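Local structure of sister chromatid cohesion protein (Chaetomium thermophilum, 5T8V) at residues V792-L797 and F849-A854; V842-M847 and S881-V886. The protein probably loads cohesin onto chromatin, and is represented by the HEAT-repeat C-terminal part of the longer cohesin loader Scc2. One frame throughout, in Å; residues are numbered along the deposited sequence.

Contact 1: residues V792-L797 and F849-A854; sequences VLDKVL and FAKAEA
Leu797 of helix 791-801 and Phe849 of helix 839-852 form the apolar half of this contact, a helix-to-helix packing within the HEAT-repeat solenoid of the Scc2 C-terminal domain. The leucine sets its methyl CD1 over the centre of the phenylalanine ring, a CH-pi contact only 5° off the ring normal, with CD1 3.5 Å from the ring centroid. A branched leucine suits this place because its second methyl, CD2, reaches the same ring near CE2 and CZ. Met780, Val819 and Met822, from helices 773-786 and 808-824, also touch Phe849. Beside the ring, Ala852, with nothing beyond CB, lets Asp794 CA approach to 5.3 Å of its own CA; Leu797 CB packs against Ala852 CB at 3.6 Å.

The polar half belongs to Asp794. Its OD2 pairs with Lys795 NZ in a salt bridge of 3.4 Å within its own helix, and that amine also hydrogen-bonds OE1 of Gln798. No hydrogen bond joins the segments: OD1 rests against CA and CB of Ala852. From the other helix, Lys851 offers mainly its aliphatic chain: its NZ stays 4.5 Å from Asp794 OD2, whereas its CG lies 3.2 Å from that oxygen.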
ATOM      1  N   VAL A 792      29.511  16.370  -6.398  1.00 44.20           N
ATOM      2  CA  VAL A 792      29.078  14.994  -6.178  1.00 44.59           C
ATOM      3  C   VAL A 792      29.538  14.109  -7.328  1.00 44.27           C
ATOM      4  O   VAL A 792      30.192  13.082  -7.119  1.00 45.89           O
ATOM      5  CB  VAL A 792      27.552  14.928  -5.996  1.00 44.43           C
ATOM      6  CG1 VAL A 792      27.158  13.571  -5.469  1.00 45.58           C
ATOM      7  CG2 VAL A 792      27.056  16.022  -5.048  1.00 45.35           C
ATOM      8  N   LEU A 793      29.204  14.495  -8.562  1.00 42.44           N
ATOM      9  CA  LEU A 793      29.650  13.729  -9.722  1.00 42.30           C
ATOM     10  C   LEU A 793      31.168  13.606  -9.746  1.00 43.73           C
ATOM     11  O   LEU A 793      31.709  12.562 -10.130  1.00 44.79           O
ATOM     12  CB  LEU A 793      29.144  14.379 -11.011  1.00 40.37           C
ATOM     13  CG  LEU A 793      29.680  13.801 -12.326  1.00 40.33           C
ATOM     14  CD1 LEU A 793      29.536  12.288 -12.372  1.00 41.34           C
ATOM     15  CD2 LEU A 793      28.959  14.422 -13.511  1.00 38.65           C
ATOM     16  N   ASP A 794      31.873  14.662  -9.338  1.00 60.65           N
ATOM     17  CA  ASP A 794      33.325  14.579  -9.230  1.00 63.48           C
ATOM     18  C   ASP A 794      33.733  13.419  -8.329  1.00 65.07           C
ATOM     19  O   ASP A 794      34.557  12.579  -8.710  1.00 66.08           O
ATOM     20  CB  ASP A 794      33.889  15.899  -8.702  1.00 65.80           C
ATOM     21  CG  ASP A 794      35.374  15.826  -8.414  1.00 68.83           C
ATOM     22  OD1 ASP A 794      36.076  15.048  -9.094  1.00 68.73           O
ATOM     23  OD2 ASP A 794      35.841  16.546  -7.506  1.00 71.35           O
ATOM     24  N   LYS A 795      33.151  13.347  -7.130  1.00 63.40           N
ATOM     25  CA  LYS A 795      33.508  12.268  -6.217  1.00 65.67           C
ATOM     26  C   LYS A 795      33.023  10.906  -6.702  1.00 65.90           C
ATOM     27  O   LYS A 795      33.592   9.885  -6.301  1.00 67.55           O
ATOM     28  CB  LYS A 795      32.961  12.561  -4.819  1.00 67.13           C
ATOM     29  CG  LYS A 795      33.753  13.629  -4.075  1.00 68.88           C
ATOM     30  CD  LYS A 795      35.124  13.115  -3.630  1.00 72.27           C
ATOM     31  CE  LYS A 795      36.111  14.254  -3.411  1.00 73.36           C
ATOM     32  NZ  LYS A 795      36.574  14.858  -4.696  1.00 71.24           N
ATOM     33  N   VAL A 796      31.995  10.859  -7.550  1.00 49.25           N
ATOM     34  CA  VAL A 796      31.605   9.594  -8.167  1.00 49.48           C
ATOM     35  C   VAL A 796      32.682   9.134  -9.141  1.00 50.22           C
ATOM     36  O   VAL A 796      33.095   7.968  -9.134  1.00 52.10           O
ATOM     37  CB  VAL A 796      30.239   9.729  -8.866  1.00 47.13           C
ATOM     38  CG1 VAL A 796      29.855   8.424  -9.560  1.00 47.41           C
ATOM     39  CG2 VAL A 796      29.163  10.122  -7.867  1.00 46.60           C
ATOM     40  N   LEU A 797      33.152  10.047  -9.996  1.00 55.82           N
ATOM     41  CA  LEU A 797      34.199   9.698 -10.950  1.00 57.25           C
ATOM     42  C   LEU A 797      35.486   9.301 -10.239  1.00 62.54           C
ATOM     43  O   LEU A 797      36.199   8.398 -10.691  1.00 65.20           O
ATOM     44  CB  LEU A 797      34.453  10.868 -11.902  1.00 53.85           C
ATOM     45  CG  LEU A 797      33.503  10.991 -13.093  1.00 51.06           C
ATOM     46  CD1 LEU A 797      33.688  12.334 -13.780  1.00 49.43           C
ATOM     47  CD2 LEU A 797      33.727   9.855 -14.082  1.00 51.66           C
ATOM     48  N   PHE A 849      34.997  16.755 -14.986  1.00 40.99           N
ATOM     49  CA  PHE A 849      35.785  15.610 -15.433  1.00 42.39           C
ATOM     50  C   PHE A 849      37.275  15.870 -15.251  1.00 43.47           C
ATOM     51  O   PHE A 849      37.996  15.048 -14.674  1.00 45.18           O
ATOM     52  CB  PHE A 849      35.474  15.290 -16.893  1.00 41.94           C
ATOM     53  CG  PHE A 849      34.513  14.158 -17.065  1.00 42.11           C
ATOM     54  CD1 PHE A 849      33.148  14.382 -17.033  1.00 40.79           C
ATOM     55  CD2 PHE A 849      34.973  12.866 -17.250  1.00 43.72           C
ATOM     56  CE1 PHE A 849      32.263  13.345 -17.187  1.00 40.90           C
ATOM     57  CE2 PHE A 849      34.090  11.820 -17.406  1.00 43.93           C
ATOM     58  CZ  PHE A 849      32.733  12.059 -17.374  1.00 42.44           C
ATOM     59  N   ALA A 850      37.756  17.012 -15.747  1.00 42.62           N
ATOM     60  CA  ALA A 850      39.161  17.358 -15.573  1.00 43.50           C
ATOM     61  C   ALA A 850      39.531  17.420 -14.097  1.00 45.75           C
ATOM     62  O   ALA A 850      40.647  17.049 -13.713  1.00 48.75           O
ATOM     63  CB  ALA A 850      39.460  18.688 -16.260  1.00 42.27           C
ATOM     64  N   LYS A 851      38.609  17.887 -13.251  1.00 59.00           N
ATOM     65  CA  LYS A 851      38.866  17.871 -11.815  1.00 60.11           C
ATOM     66  C   LYS A 851      39.012  16.444 -11.300  1.00 61.28           C
ATOM     67  O   LYS A 851      39.866  16.168 -10.449  1.00 63.50           O
ATOM     68  CB  LYS A 851      37.742  18.600 -11.076  1.00 59.83           C
ATOM     69  CG  LYS A 851      37.599  18.247  -9.594  1.00 62.60           C
ATOM     70  CD  LYS A 851      38.860  18.551  -8.792  1.00 65.48           C
ATOM     71  CE  LYS A 851      38.729  18.039  -7.364  1.00 68.01           C
ATOM     72  NZ  LYS A 851      40.005  18.137  -6.603  1.00 70.76           N
ATOM     73  N   ALA A 852      38.195  15.521 -11.810  1.00 46.78           N
ATOM     74  CA  ALA A 852      38.207  14.156 -11.291  1.00 48.63           C
ATOM     75  C   ALA A 852      39.458  13.405 -11.731  1.00 51.80           C
ATOM     76  O   ALA A 852      40.149  12.794 -10.906  1.00 54.67           O
ATOM     77  CB  ALA A 852      36.950  13.415 -11.742  1.00 47.82           C
ATOM     78  N   GLU A 853      39.764  13.432 -13.027  1.00 69.73           N
ATOM     79  CA  GLU A 853      40.902  12.680 -13.551  1.00 71.40           C
ATOM     80  C   GLU A 853      41.357  13.343 -14.843  1.00 70.03           C
ATOM     81  O   GLU A 853      40.687  13.215 -15.873  1.00 71.19           O
ATOM     82  CB  GLU A 853      40.524  11.222 -13.782  1.00 74.69           C
ATOM     83  CG  GLU A 853      41.650  10.364 -14.332  1.00 76.44           C
ATOM     84  CD  GLU A 853      42.836  10.281 -13.391  1.00 79.29           C
ATOM     85  OE1 GLU A 853      42.627  10.366 -12.163  1.00 79.86           O
ATOM     86  OE2 GLU A 853      43.977  10.135 -13.880  1.00 80.42           O
ATOM     87  N   ALA A 854      42.495  14.036 -14.788  1.00 50.61           N
ATOM     88  CA  ALA A 854      43.016  14.738 -15.953  1.00 49.66           C
ATOM     89  C   ALA A 854      43.648  13.805 -16.978  1.00 51.10           C
ATOM     90  O   ALA A 854      43.829  14.208 -18.132  1.00 50.39           O
ATOM     91  CB  ALA A 854      44.047  15.778 -15.518  1.00 49.57           C
TER

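Contact 2: residues V842-M847 and S881-V886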
ATOM      1  N   VAL A 842      28.348  21.920 -22.049  1.00 41.51           N
ATOM      2  CA  VAL A 842      29.284  20.808 -22.182  1.00 40.43           C
ATOM      3  C   VAL A 842      30.541  21.074 -21.364  1.00 39.23           C
ATOM      4  O   VAL A 842      31.075  20.176 -20.698  1.00 40.08           O
ATOM      5  CB  VAL A 842      29.618  20.569 -23.666  1.00 41.65           C
ATOM      6  CG1 VAL A 842      30.655  19.461 -23.816  1.00 42.92           C
ATOM      7  CG2 VAL A 842      28.359  20.222 -24.449  1.00 41.92           C
ATOM      8  N   LEU A 843      31.039  22.308 -21.401  1.00 35.43           N
ATOM      9  CA  LEU A 843      32.235  22.639 -20.643  1.00 35.63           C
ATOM     10  C   LEU A 843      31.996  22.575 -19.143  1.00 35.43           C
ATOM     11  O   LEU A 843      32.953  22.386 -18.386  1.00 35.91           O
ATOM     12  CB  LEU A 843      32.736  24.025 -21.044  1.00 35.52           C
ATOM     13  CG  LEU A 843      33.183  24.110 -22.505  1.00 36.02           C
ATOM     14  CD1 LEU A 843      33.353  25.553 -22.921  1.00 35.91           C
ATOM     15  CD2 LEU A 843      34.475  23.338 -22.724  1.00 36.75           C
ATOM     16  N   GLN A 844      30.748  22.720 -18.692  1.00 38.06           N
ATOM     17  CA  GLN A 844      30.486  22.571 -17.265  1.00 37.82           C
ATOM     18  C   GLN A 844      30.741  21.145 -16.788  1.00 38.48           C
ATOM     19  O   GLN A 844      31.167  20.947 -15.644  1.00 38.74           O
ATOM     20  CB  GLN A 844      29.051  22.993 -16.939  1.00 36.83           C
ATOM     21  CG  GLN A 844      28.855  24.501 -16.884  1.00 36.84           C
ATOM     22  CD  GLN A 844      29.795  25.172 -15.898  1.00 37.62           C
ATOM     23  OE1 GLN A 844      30.705  25.901 -16.289  1.00 37.61           O
ATOM     24  NE2 GLN A 844      29.584  24.916 -14.611  1.00 38.26           N
ATOM     25  N   VAL A 845      30.499  20.149 -17.638  1.00 42.26           N
ATOM     26  CA  VAL A 845      30.771  18.760 -17.269  1.00 42.82           C
ATOM     27  C   VAL A 845      32.220  18.387 -17.567  1.00 43.81           C
ATOM     28  O   VAL A 845      32.851  17.658 -16.794  1.00 44.35           O
ATOM     29  CB  VAL A 845      29.778  17.806 -17.971  1.00 42.98           C
ATOM     30  CG1 VAL A 845      29.751  18.026 -19.467  1.00 43.46           C
ATOM     31  CG2 VAL A 845      30.112  16.348 -17.663  1.00 44.47           C
ATOM     32  N   LEU A 846      32.774  18.875 -18.680  1.00 37.20           N
ATOM     33  CA  LEU A 846      34.199  18.673 -18.925  1.00 38.17           C
ATOM     34  C   LEU A 846      35.037  19.226 -17.781  1.00 38.46           C
ATOM     35  O   LEU A 846      36.086  18.663 -17.446  1.00 39.57           O
ATOM     36  CB  LEU A 846      34.608  19.330 -20.243  1.00 38.04           C
ATOM     37  CG  LEU A 846      34.306  18.542 -21.518  1.00 38.53           C
ATOM     38  CD1 LEU A 846      34.567  19.396 -22.748  1.00 38.48           C
ATOM     39  CD2 LEU A 846      35.147  17.275 -21.564  1.00 39.94           C
ATOM     40  N   MET A 847      34.584  20.320 -17.171  1.00 53.21           N
ATOM     41  CA  MET A 847      35.283  20.915 -16.039  1.00 53.87           C
ATOM     42  C   MET A 847      35.434  19.911 -14.901  1.00 54.18           C
ATOM     43  O   MET A 847      36.548  19.620 -14.446  1.00 55.65           O
ATOM     44  CB  MET A 847      34.505  22.151 -15.582  1.00 52.98           C
ATOM     45  CG  MET A 847      35.121  22.952 -14.458  1.00 53.27           C
ATOM     46  SD  MET A 847      34.024  24.321 -14.037  1.00 52.29           S
ATOM     47  CE  MET A 847      34.979  25.178 -12.795  1.00 53.06           C
ATOM     48  N   SER A 881      34.678  30.846 -19.587  1.00 48.25           N
ATOM     49  CA  SER A 881      36.051  31.245 -19.293  1.00 47.68           C
ATOM     50  C   SER A 881      36.600  30.478 -18.095  1.00 47.46           C
ATOM     51  O   SER A 881      37.654  29.836 -18.177  1.00 48.16           O
ATOM     52  CB  SER A 881      36.109  32.754 -19.047  1.00 47.56           C
ATOM     53  OG  SER A 881      35.681  33.475 -20.191  1.00 47.63           O
ATOM     54  N   ARG A 882      35.893  30.536 -16.963  1.00 50.09           N
ATOM     55  CA  ARG A 882      36.328  29.789 -15.788  1.00 49.43           C
ATOM     56  C   ARG A 882      36.473  28.309 -16.114  1.00 46.80           C
ATOM     57  O   ARG A 882      37.416  27.651 -15.656  1.00 46.31           O
ATOM     58  CB  ARG A 882      35.346  29.998 -14.636  1.00 51.70           C
ATOM     59  CG  ARG A 882      35.938  29.673 -13.269  1.00 54.86           C
ATOM     60  CD  ARG A 882      34.990  30.043 -12.137  1.00 57.88           C
ATOM     61  NE  ARG A 882      34.230  28.892 -11.654  1.00 60.45           N
ATOM     62  CZ  ARG A 882      34.607  28.097 -10.655  1.00 62.48           C
ATOM     63  NH1 ARG A 882      33.838  27.076 -10.296  1.00 62.79           N
ATOM     64  NH2 ARG A 882      35.749  28.313 -10.010  1.00 63.44           N
ATOM     65  N   ALA A 883      35.556  27.771 -16.920  1.00 41.82           N
ATOM     66  CA  ALA A 883      35.642  26.368 -17.309  1.00 42.07           C
ATOM     67  C   ALA A 883      36.968  26.071 -17.999  1.00 42.36           C
ATOM     68  O   ALA A 883      37.701  25.161 -17.594  1.00 42.88           O
ATOM     69  CB  ALA A 883      34.469  26.001 -18.217  1.00 41.95           C
ATOM     70  N   VAL A 884      37.304  26.838 -19.040  1.00 43.60           N
ATOM     71  CA  VAL A 884      38.502  26.522 -19.815  1.00 44.53           C
ATOM     72  C   VAL A 884      39.759  26.747 -18.983  1.00 45.45           C
ATOM     73  O   VAL A 884      40.699  25.944 -19.034  1.00 47.28           O
ATOM     74  CB  VAL A 884      38.534  27.324 -21.131  1.00 44.54           C
ATOM     75  CG1 VAL A 884      37.308  27.002 -21.976  1.00 45.22           C
ATOM     76  CG2 VAL A 884      38.628  28.819 -20.871  1.00 43.83           C
ATOM     77  N   VAL A 885      39.807  27.831 -18.201  1.00 36.52           N
ATOM     78  CA  VAL A 885      41.011  28.073 -17.408  1.00 36.99           C
ATOM     79  C   VAL A 885      41.179  26.992 -16.350  1.00 37.81           C
ATOM     80  O   VAL A 885      42.307  26.631 -15.998  1.00 38.59           O
ATOM     81  CB  VAL A 885      40.994  29.476 -16.771  1.00 36.71           C
ATOM     82  CG1 VAL A 885      40.900  30.548 -17.847  1.00 36.14           C
ATOM     83  CG2 VAL A 885      39.854  29.606 -15.786  1.00 36.71           C
ATOM     84  N   VAL A 886      40.075  26.454 -15.825  1.00 37.80           N
ATOM     85  CA  VAL A 886      40.180  25.363 -14.862  1.00 38.77           C
ATOM     86  C   VAL A 886      40.619  24.081 -15.558  1.00 39.37           C
ATOM     87  O   VAL A 886      41.377  23.280 -14.994  1.00 40.56           O
ATOM     88  CB  VAL A 886      38.847  25.180 -14.115  1.00 38.62           C
ATOM     89  CG1 VAL A 886      38.823  23.857 -13.351  1.00 39.70           C
ATOM     90  CG2 VAL A 886      38.633  26.338 -13.152  1.00 38.61           C
TER
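Met847 and Ala883 mark the nearest backbone approach between the two helical segments, their CA atoms 5.6 Å apart. The segment axes run in the same general sense, 32° from parallel, and come within 9.1 Å of each other. Ala883 faces the other helix with a bare CB, which meets Leu843 CB at 3.9 Å; a side chain this small suits the place where the backbones come nearest. Leu843 adds reach on this side, its CD1 extending to CG1 of Val884.

The helices involved, 839-852 and 878-891, are joined through a connection containing two short helices, and they pack as neighbouring elements of the HEAT-repeat solenoid. Met847 bridges much of the distance between them. Its CG lies anti to the backbone N (chi1 -177°), and the chain stays extended beyond it, carrying SD past Ala883 CA and the methyl CE on to the far helix. An unbranched, flexible thioether suits such a span. CE sits over one face of the Arg882 guanidinium, 3.3 Å above its plane and offset toward the rim, nearest to NH1. The same methyl touches Val886 CG2 at 3.9 Å, while Met847 CG meets the other branch, CG1, so the valine receives the chain on both methyls. An alanine at Met847 would probably open a gap beside Val886 and leave this face of the Arg882 guanidinium without its methyl cover. Arg882 combines a charged end with a long aliphatic stem, which carries the guanidinium to where Met847 CE lies over it. Its NH2 forms a salt bridge with Asp924 of helix 919-935, outside the two segments.

Contacts 1 and 2 share helix 839-852, with their centres about 12 Å apart. Contact 1 joins the C-terminal end of that helix to 791-801, while contact 2 joins its middle to 878-891, so one helix is packed between two others along the solenoid. Contact 1 is the more buried, although Lys851 lies at its exposed margin; contact 2 is partly buried, with Arg882 at the surface. Neither has a hydrogen bond between its segments. Each uses an alanine where the backbones approach, yet a methyl covers an apolar ring in the buried contact and a charged plane in the other. Contact 1 keeps its salt bridge within one segment; in contact 2 the arginine is paired outside both.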